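Local coordinates for protein thiamine phosphate pyrophosphorylase (Bacteroides thetaiotaomicron VPI-5482, PDB 3CEU) that probably makes thiamine phosphate by joining the pyrimidine and thiazole halves of the vitamin with release of diphosphate, a late step of thiamine diphosphate biosynthesis, at residues T37-E43 against H62-K66; M72-L76 against Y87-C93; D174-K178 against V190-F194. The contacts are given in a common frame with arbitrary orientation. Numbering follows the deposited sequence.

Contact 1 (T37-E43 against H62-K66); sequences TPAMYSE and HFYLK
The first turn of a helix, residues 39-43, meets the His62-Leu65 turn that runs into helix 65-68. Thr37 (phi/psi -139/141) and Pro38 (-54/128) are extended and lead into helical Ala39-Glu43; Glu43 N bonds back to Ala39 O at 3.1 Å. In the partner, His62 has left-handed phi/psi (37/73) and opens a type I beta turn closed by Leu65 N to His62 O at 3.0 Å. CA atoms lie nearest at Ala39-His62 (6.5 Å) and Glu43-Leu65 (7.7 Å). A hydrogen bond joins the segments: His62, chi1 m, sends NE2 to Thr37 O at 2.7 Å, almost straight (178°), the acceptor lying just before the helix. Ala39 CB also makes a CH-pi contact over the imidazole face, 3.7 Å from the centroid of the His62 ring. Van der Waals contacts of aliphatic carbons continue one turn on, with Ser42 CB 3.5 Å from Leu65 CD1 and Glu43 CG 3.6 Å from Leu65 CD2; Leu65 is mt. Tyr64, chi1 p, swings its ring edge toward the helix, leaving OH 3.7 Å from Ala39 CB and 3.3 Å from Glu43 OE2. This is lateral packing between successive peripheral elements of a TIM barrel: helix 39-48 precedes strand 57-59, and helix 65-68 follows it, with Phe63 and Lys66 touching Ile74 on strand 73-75.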
# COMPACT_ATOMS: atom_id res chain seq x y z
N THR A 37 -8.43 13.01 10.16
CA THR A 37 -7.37 13.97 10.44
C THR A 37 -7.50 15.25 9.62
O THR A 37 -7.86 15.20 8.45
CB THR A 37 -6.01 13.32 10.14
OG1 THR A 37 -6.03 11.97 10.63
CG2 THR A 37 -4.89 14.08 10.82
N PRO A 38 -7.21 16.41 10.24
CA PRO A 38 -7.29 17.71 9.56
C PRO A 38 -6.46 17.70 8.29
O PRO A 38 -5.28 17.36 8.33
CB PRO A 38 -6.72 18.68 10.59
CG PRO A 38 -7.05 18.04 11.88
CD PRO A 38 -6.75 16.59 11.62
N ALA A 39 -7.07 18.08 7.17
CA ALA A 39 -6.37 18.11 5.88
C ALA A 39 -5.00 18.77 6.01
O ALA A 39 -4.01 18.29 5.45
CB ALA A 39 -7.21 18.85 4.85
N MSE A 40 -4.97 19.86 6.76
CA MSE A 40 -3.75 20.62 7.01
C MSE A 40 -2.52 19.72 7.15
O MSE A 40 -1.51 19.91 6.47
CB MSE A 40 -3.95 21.45 8.28
CG MSE A 40 -2.75 22.23 8.77
SE MSE A 40 -3.04 22.79 10.61
CE MSE A 40 -4.56 23.98 10.34
N TYR A 41 -2.60 18.73 8.03
CA TYR A 41 -1.48 17.83 8.26
C TYR A 41 -1.07 17.03 7.02
O TYR A 41 0.12 16.76 6.82
CB TYR A 41 -1.81 16.89 9.42
CG TYR A 41 -2.09 17.63 10.70
CD1 TYR A 41 -1.23 18.63 11.15
CD2 TYR A 41 -3.20 17.33 11.48
CE1 TYR A 41 -1.46 19.31 12.34
CE2 TYR A 41 -3.45 18.00 12.68
CZ TYR A 41 -2.58 18.99 13.10
OH TYR A 41 -2.79 19.65 14.29
N SER A 42 -2.03 16.66 6.18
CA SER A 42 -1.71 15.90 4.98
C SER A 42 -0.95 16.78 4.01
O SER A 42 -0.03 16.33 3.34
CB SER A 42 -2.98 15.38 4.31
OG SER A 42 -3.66 14.48 5.17
N GLU A 43 -1.34 18.05 3.94
CA GLU A 43 -0.68 19.00 3.05
C GLU A 43 0.76 19.24 3.52
O GLU A 43 1.68 19.30 2.71
CB GLU A 43 -1.43 20.33 3.01
CG GLU A 43 -2.83 20.27 2.39
CD GLU A 43 -3.56 21.61 2.51
OE1 GLU A 43 -3.85 22.03 3.65
OE2 GLU A 43 -3.85 22.23 1.46
N HIS A 62 -9.38 13.09 2.21
CA HIS A 62 -9.32 14.35 1.49
C HIS A 62 -8.87 14.14 0.06
O HIS A 62 -7.74 14.46 -0.32
CB HIS A 62 -8.35 15.28 2.21
CG HIS A 62 -8.65 15.43 3.67
ND1 HIS A 62 -9.89 15.83 4.13
CD2 HIS A 62 -7.89 15.21 4.76
CE1 HIS A 62 -9.88 15.84 5.45
NE2 HIS A 62 -8.68 15.47 5.86
N PHE A 63 -9.78 13.58 -0.72
CA PHE A 63 -9.53 13.28 -2.11
C PHE A 63 -9.16 14.51 -2.94
O PHE A 63 -8.54 14.38 -3.99
CB PHE A 63 -10.75 12.57 -2.70
CG PHE A 63 -10.98 11.17 -2.14
CD1 PHE A 63 -12.24 10.58 -2.20
CD2 PHE A 63 -9.93 10.44 -1.59
CE1 PHE A 63 -12.46 9.29 -1.74
CE2 PHE A 63 -10.13 9.13 -1.13
CZ PHE A 63 -11.40 8.55 -1.21
N TYR A 64 -9.50 15.70 -2.46
CA TYR A 64 -9.17 16.90 -3.23
C TYR A 64 -7.65 17.05 -3.33
O TYR A 64 -7.14 17.71 -4.24
CB TYR A 64 -9.76 18.14 -2.57
CG TYR A 64 -8.90 18.71 -1.47
CD1 TYR A 64 -8.92 18.17 -0.18
CD2 TYR A 64 -8.04 19.78 -1.72
CE1 TYR A 64 -8.10 18.68 0.83
CE2 TYR A 64 -7.23 20.29 -0.73
CZ TYR A 64 -7.26 19.74 0.54
OH TYR A 64 -6.45 20.26 1.51
N LEU A 65 -6.91 16.45 -2.40
CA LEU A 65 -5.45 16.52 -2.40
C LEU A 65 -4.88 15.83 -3.63
O LEU A 65 -3.73 16.08 -4.02
CB LEU A 65 -4.88 15.85 -1.16
CG LEU A 65 -5.20 16.54 0.17
CD1 LEU A 65 -4.77 15.63 1.32
CD2 LEU A 65 -4.50 17.88 0.25
N LYS A 66 -5.67 14.95 -4.24
CA LYS A 66 -5.23 14.21 -5.41
C LYS A 66 -4.75 15.15 -6.53
O LYS A 66 -3.65 14.97 -7.05
CB LYS A 66 -6.35 13.31 -5.92
CG LYS A 66 -5.92 12.27 -6.94
CD LYS A 66 -5.81 12.83 -8.36
CE LYS A 66 -5.58 11.71 -9.37
NZ LYS A 66 -5.41 12.20 -10.77

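Contact 2 (M72-L76 against Y87-C93); sequences MGIHL and YAGHVSC
Strands 73-75 and 90-93 run parallel, axes approaching to 4.6 Å, 13° between their directions, as the fourth and fifth strands of a TIM barrel. Gly73 pairs with His90, Ile74 with Val91 and His75 with Ser92 (CA-CA 4.2, 5.0 and 4.6 Å). The hydrogen bonds alternate as in a parallel ladder: Ile74 N to His90 O 2.8 Å, Ser92 N to Ile74 O 2.9 Å, Leu76 N to Ser92 O 2.8 Å. Gly73 is nearly fully extended (179/-159), and its CA comes within 3.0 Å of His90 O, where a CB would clash. The same carbonyl accepts a hydrogen bond, Tyr87 OH to His90 O 2.7 Å. Tyr87 (chi1 t) presents its ring face to Ile74 CD1, 4.1 Å from the ring centroid. Ile74 (pt) and Val91 share one sheet face, with Ile74 CG1 4.2 Å from Val91 CG2; Leu76 CG extends this apolar patch, 3.9 Å from Val91 CG2. His75, His90 and Ser92 point to the other face, the barrel interior, where the His75 ring stacks on His60 and meets His31 edge-to-face, its NE2 bonded to Ser94. Selenomethionine Met72 (chi1 and chi2 t) lays CE over the His90 ring, 3.5 Å from its centroid. His75 (chi1 t) and Ser92 (chi1 p) share a very short hydrogen bond, 2.4 Å between His75 ND1 and Ser92 OG.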
# COMPACT_ATOMS: atom_id res chain seq x y z
N MSE A 72 -1.09 10.29 -7.20
CA MSE A 72 -1.38 9.25 -8.17
C MSE A 72 -2.88 9.02 -8.34
O MSE A 72 -3.38 8.97 -9.47
CB MSE A 72 -0.71 7.95 -7.72
CG MSE A 72 -0.79 6.81 -8.72
SE MSE A 72 0.32 5.28 -8.23
CE MSE A 72 -1.07 3.99 -7.83
N GLY A 73 -3.58 8.89 -7.22
CA GLY A 73 -5.02 8.66 -7.25
C GLY A 73 -5.61 8.51 -5.85
O GLY A 73 -5.01 8.94 -4.87
N ILE A 74 -6.78 7.89 -5.76
CA ILE A 74 -7.45 7.72 -4.48
C ILE A 74 -7.84 6.27 -4.19
O ILE A 74 -7.96 5.44 -5.11
CB ILE A 74 -8.72 8.56 -4.44
CG1 ILE A 74 -9.71 8.05 -5.48
CG2 ILE A 74 -8.38 10.02 -4.71
CD1 ILE A 74 -11.09 8.65 -5.40
N HIS A 75 -8.04 5.97 -2.91
CA HIS A 75 -8.43 4.63 -2.48
C HIS A 75 -9.73 4.77 -1.72
O HIS A 75 -9.74 5.28 -0.60
CB HIS A 75 -7.38 4.02 -1.55
CG HIS A 75 -7.54 2.56 -1.35
ND1 HIS A 75 -7.25 1.63 -2.32
CD2 HIS A 75 -7.96 1.85 -0.27
CE1 HIS A 75 -7.48 0.42 -1.86
NE2 HIS A 75 -7.91 0.52 -0.62
N LEU A 76 -10.82 4.33 -2.31
CA LEU A 76 -12.12 4.44 -1.65
C LEU A 76 -12.15 3.58 -0.40
O LEU A 76 -11.58 2.49 -0.36
CB LEU A 76 -13.23 4.02 -2.61
CG LEU A 76 -13.14 4.70 -3.97
CD1 LEU A 76 -14.24 4.18 -4.88
CD2 LEU A 76 -13.25 6.21 -3.79
N TYR A 87 -14.32 13.01 -10.81
CA TYR A 87 -12.96 12.54 -10.63
C TYR A 87 -12.44 11.83 -11.87
O TYR A 87 -13.16 11.11 -12.55
CB TYR A 87 -12.89 11.56 -9.46
CG TYR A 87 -11.51 10.99 -9.24
CD1 TYR A 87 -10.48 11.78 -8.71
CD2 TYR A 87 -11.23 9.66 -9.55
CE1 TYR A 87 -9.21 11.25 -8.50
CE2 TYR A 87 -9.95 9.12 -9.35
CZ TYR A 87 -8.95 9.93 -8.82
OH TYR A 87 -7.69 9.41 -8.62
N ALA A 88 -11.16 12.02 -12.14
CA ALA A 88 -10.51 11.39 -13.28
C ALA A 88 -9.10 11.04 -12.84
O ALA A 88 -8.25 11.91 -12.67
CB ALA A 88 -10.47 12.36 -14.46
N GLY A 89 -8.85 9.75 -12.64
CA GLY A 89 -7.54 9.33 -12.22
C GLY A 89 -7.54 7.93 -11.64
O GLY A 89 -8.53 7.21 -11.74
N HIS A 90 -6.42 7.55 -11.04
CA HIS A 90 -6.26 6.23 -10.45
C HIS A 90 -7.18 6.05 -9.25
O HIS A 90 -7.15 6.82 -8.29
CB HIS A 90 -4.80 6.04 -10.04
CG HIS A 90 -4.47 4.65 -9.59
ND1 HIS A 90 -4.86 4.15 -8.36
CD2 HIS A 90 -3.82 3.64 -10.21
CE1 HIS A 90 -4.46 2.89 -8.25
NE2 HIS A 90 -3.83 2.56 -9.36
N VAL A 91 -8.02 5.03 -9.30
CA VAL A 91 -8.92 4.75 -8.20
C VAL A 91 -8.67 3.32 -7.79
O VAL A 91 -8.35 2.48 -8.64
CB VAL A 91 -10.39 4.93 -8.62
CG1 VAL A 91 -10.73 3.96 -9.74
CG2 VAL A 91 -11.31 4.72 -7.43
N SER A 92 -8.82 3.03 -6.50
CA SER A 92 -8.61 1.68 -5.98
C SER A 92 -9.44 1.49 -4.72
O SER A 92 -9.87 2.47 -4.12
CB SER A 92 -7.14 1.48 -5.63
OG SER A 92 -6.77 2.32 -4.55
N CYS A 93 -9.64 0.24 -4.33
CA CYS A 93 -10.42 -0.10 -3.13
C CYS A 93 -10.01 -1.45 -2.57
O CYS A 93 -9.23 -2.19 -3.17
CB CYS A 93 -11.91 -0.15 -3.45
SG CYS A 93 -12.38 -1.63 -4.36

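Contact 3 (D174-K178 against V190-F194); sequences DLWNK and VIEHF
A buried helix-to-helix contact near the end of the chain packs the short helix 173-176, which follows the last barrel strand, 168-171, against the C-terminal helix 188-201. Residues 174-176 are helical, and Asn177 and Lys178 follow at phi/psi -62/-10 and -83/7; residues 190-194 form a regular helical turn, Phe194 N to Val190 O 3.0 Å. The CA atoms come closest at Lys178-Val190, 5.4 Å. His193 (chi1 t) points toward segment 174-178 and gives a nearly linear His-carboxylate hydrogen bond, NE2 to Asp174 OD2 2.8 Å at 174°. Lys178 curls back, chi2 to chi4 all p, so that its NZ hangs over one face of the His193 ring, 3.1 Å from CG of that residue, with Lys178 CE 4.2 Å from the ring centroid in a CH-pi contact. Beside this polar group, Leu175 (tt) reaches Val190 and Phe194, both chi1 t: Leu175 CD2 to Val190 CG1 3.5 Å, Leu175 CD1 to Phe194 CD2 4.1 Å. Leu175 and Phe194 continue onto Val5 and Leu3 of strand 2-6. A short extra helix after the eighth strand, packed against the final helix, recurs in many phosphate-binding TIM barrels, consistent with the thiamine phosphate synthase family of this protein.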
# COMPACT_ATOMS: atom_id res chain seq x y z
N ASP A 174 4.63 -4.45 9.87
CA ASP A 174 5.94 -5.08 9.80
C ASP A 174 7.04 -4.11 9.41
O ASP A 174 8.23 -4.40 9.60
CB ASP A 174 5.94 -6.23 8.80
CG ASP A 174 7.30 -6.84 8.65
OD1 ASP A 174 7.84 -7.35 9.66
OD2 ASP A 174 7.86 -6.81 7.53
N LEU A 175 6.64 -2.96 8.88
CA LEU A 175 7.61 -1.97 8.47
C LEU A 175 7.76 -0.81 9.47
O LEU A 175 8.85 -0.61 10.03
CB LEU A 175 7.25 -1.45 7.07
CG LEU A 175 8.29 -0.57 6.39
CD1 LEU A 175 8.08 -0.61 4.88
CD2 LEU A 175 8.16 0.85 6.92
N TRP A 176 6.68 -0.07 9.71
CA TRP A 176 6.73 1.06 10.63
C TRP A 176 7.00 0.68 12.10
O TRP A 176 7.60 1.47 12.84
CB TRP A 176 5.43 1.87 10.53
CG TRP A 176 5.18 2.41 9.16
CD1 TRP A 176 4.29 1.94 8.25
CD2 TRP A 176 5.88 3.48 8.51
NE1 TRP A 176 4.39 2.64 7.07
CE2 TRP A 176 5.36 3.60 7.20
CE3 TRP A 176 6.91 4.35 8.91
CZ2 TRP A 176 5.83 4.55 6.29
CZ3 TRP A 176 7.37 5.30 8.00
CH2 TRP A 176 6.83 5.39 6.71
N ASN A 177 6.58 -0.51 12.51
CA ASN A 177 6.81 -0.97 13.87
C ASN A 177 8.31 -1.07 14.16
O ASN A 177 8.73 -1.25 15.31
CB ASN A 177 6.14 -2.33 14.08
CG ASN A 177 4.61 -2.25 14.05
OD1 ASN A 177 3.92 -3.27 13.91
ND2 ASN A 177 4.08 -1.04 14.18
N LYS A 178 9.13 -0.94 13.11
CA LYS A 178 10.59 -1.03 13.24
C LYS A 178 11.17 0.30 13.67
O LYS A 178 12.39 0.47 13.70
CB LYS A 178 11.21 -1.45 11.90
CG LYS A 178 12.20 -2.60 12.01
CD LYS A 178 11.55 -3.82 12.65
CE LYS A 178 10.58 -4.53 11.70
NZ LYS A 178 11.30 -5.31 10.66
N VAL A 190 14.29 0.76 9.68
CA VAL A 190 13.15 0.78 8.79
C VAL A 190 13.62 0.71 7.34
O VAL A 190 13.13 -0.10 6.57
CB VAL A 190 12.28 2.04 9.01
CG1 VAL A 190 11.26 2.19 7.88
CG2 VAL A 190 11.55 1.91 10.35
N ILE A 191 14.58 1.55 6.98
CA ILE A 191 15.09 1.55 5.61
C ILE A 191 15.77 0.23 5.27
O ILE A 191 15.59 -0.29 4.17
CB ILE A 191 16.08 2.70 5.37
CG1 ILE A 191 15.53 4.01 5.92
CG2 ILE A 191 16.36 2.84 3.86
CD1 ILE A 191 14.15 4.36 5.39
N GLU A 192 16.55 -0.31 6.19
CA GLU A 192 17.23 -1.57 5.93
C GLU A 192 16.23 -2.70 5.75
O GLU A 192 16.40 -3.57 4.90
CB GLU A 192 18.23 -1.89 7.05
CG GLU A 192 19.32 -0.83 7.19
CD GLU A 192 20.39 -1.21 8.20
OE1 GLU A 192 21.30 -1.97 7.85
OE2 GLU A 192 20.31 -0.73 9.35
N HIS A 193 15.18 -2.68 6.56
CA HIS A 193 14.17 -3.73 6.48
C HIS A 193 13.35 -3.61 5.19
O HIS A 193 12.86 -4.62 4.67
CB HIS A 193 13.26 -3.66 7.70
CG HIS A 193 12.27 -4.78 7.78
ND1 HIS A 193 12.65 -6.09 7.97
CD2 HIS A 193 10.93 -4.79 7.62
CE1 HIS A 193 11.58 -6.86 7.93
NE2 HIS A 193 10.52 -6.10 7.72
N PHE A 194 13.21 -2.39 4.67
CA PHE A 194 12.46 -2.18 3.43
C PHE A 194 13.24 -2.79 2.26
O PHE A 194 12.67 -3.49 1.42
CB PHE A 194 12.21 -0.69 3.17
CG PHE A 194 11.68 -0.40 1.78
CD1 PHE A 194 12.52 0.08 0.78
CD2 PHE A 194 10.35 -0.66 1.46
CE1 PHE A 194 12.05 0.29 -0.52
CE2 PHE A 194 9.87 -0.46 0.16
CZ PHE A 194 10.71 0.01 -0.84

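All three contacts belong to one closed eight-stranded parallel barrel with strand order 1-2-3-4-5-6-7-8, and they follow one another along the chain without interleaving. Contacts 1 and 2 are neighbours, centres 15 Å apart: helix 65-68 leads directly into strand 73-75, and they touch where Phe63 CD2 meets Ile74 CG2 at 3.5 Å and Lys66 CE meets Tyr87 OH at 3.2 Å. Thus the outer layer of contact 1 rests on the barrel wall of contact 2. Contact 3 lies across the chain's centre from contact 2, centres 26 Å apart, and 25 Å from contact 1. There the last helices cover strand 2-6, where the barrel closes between its first and last strands.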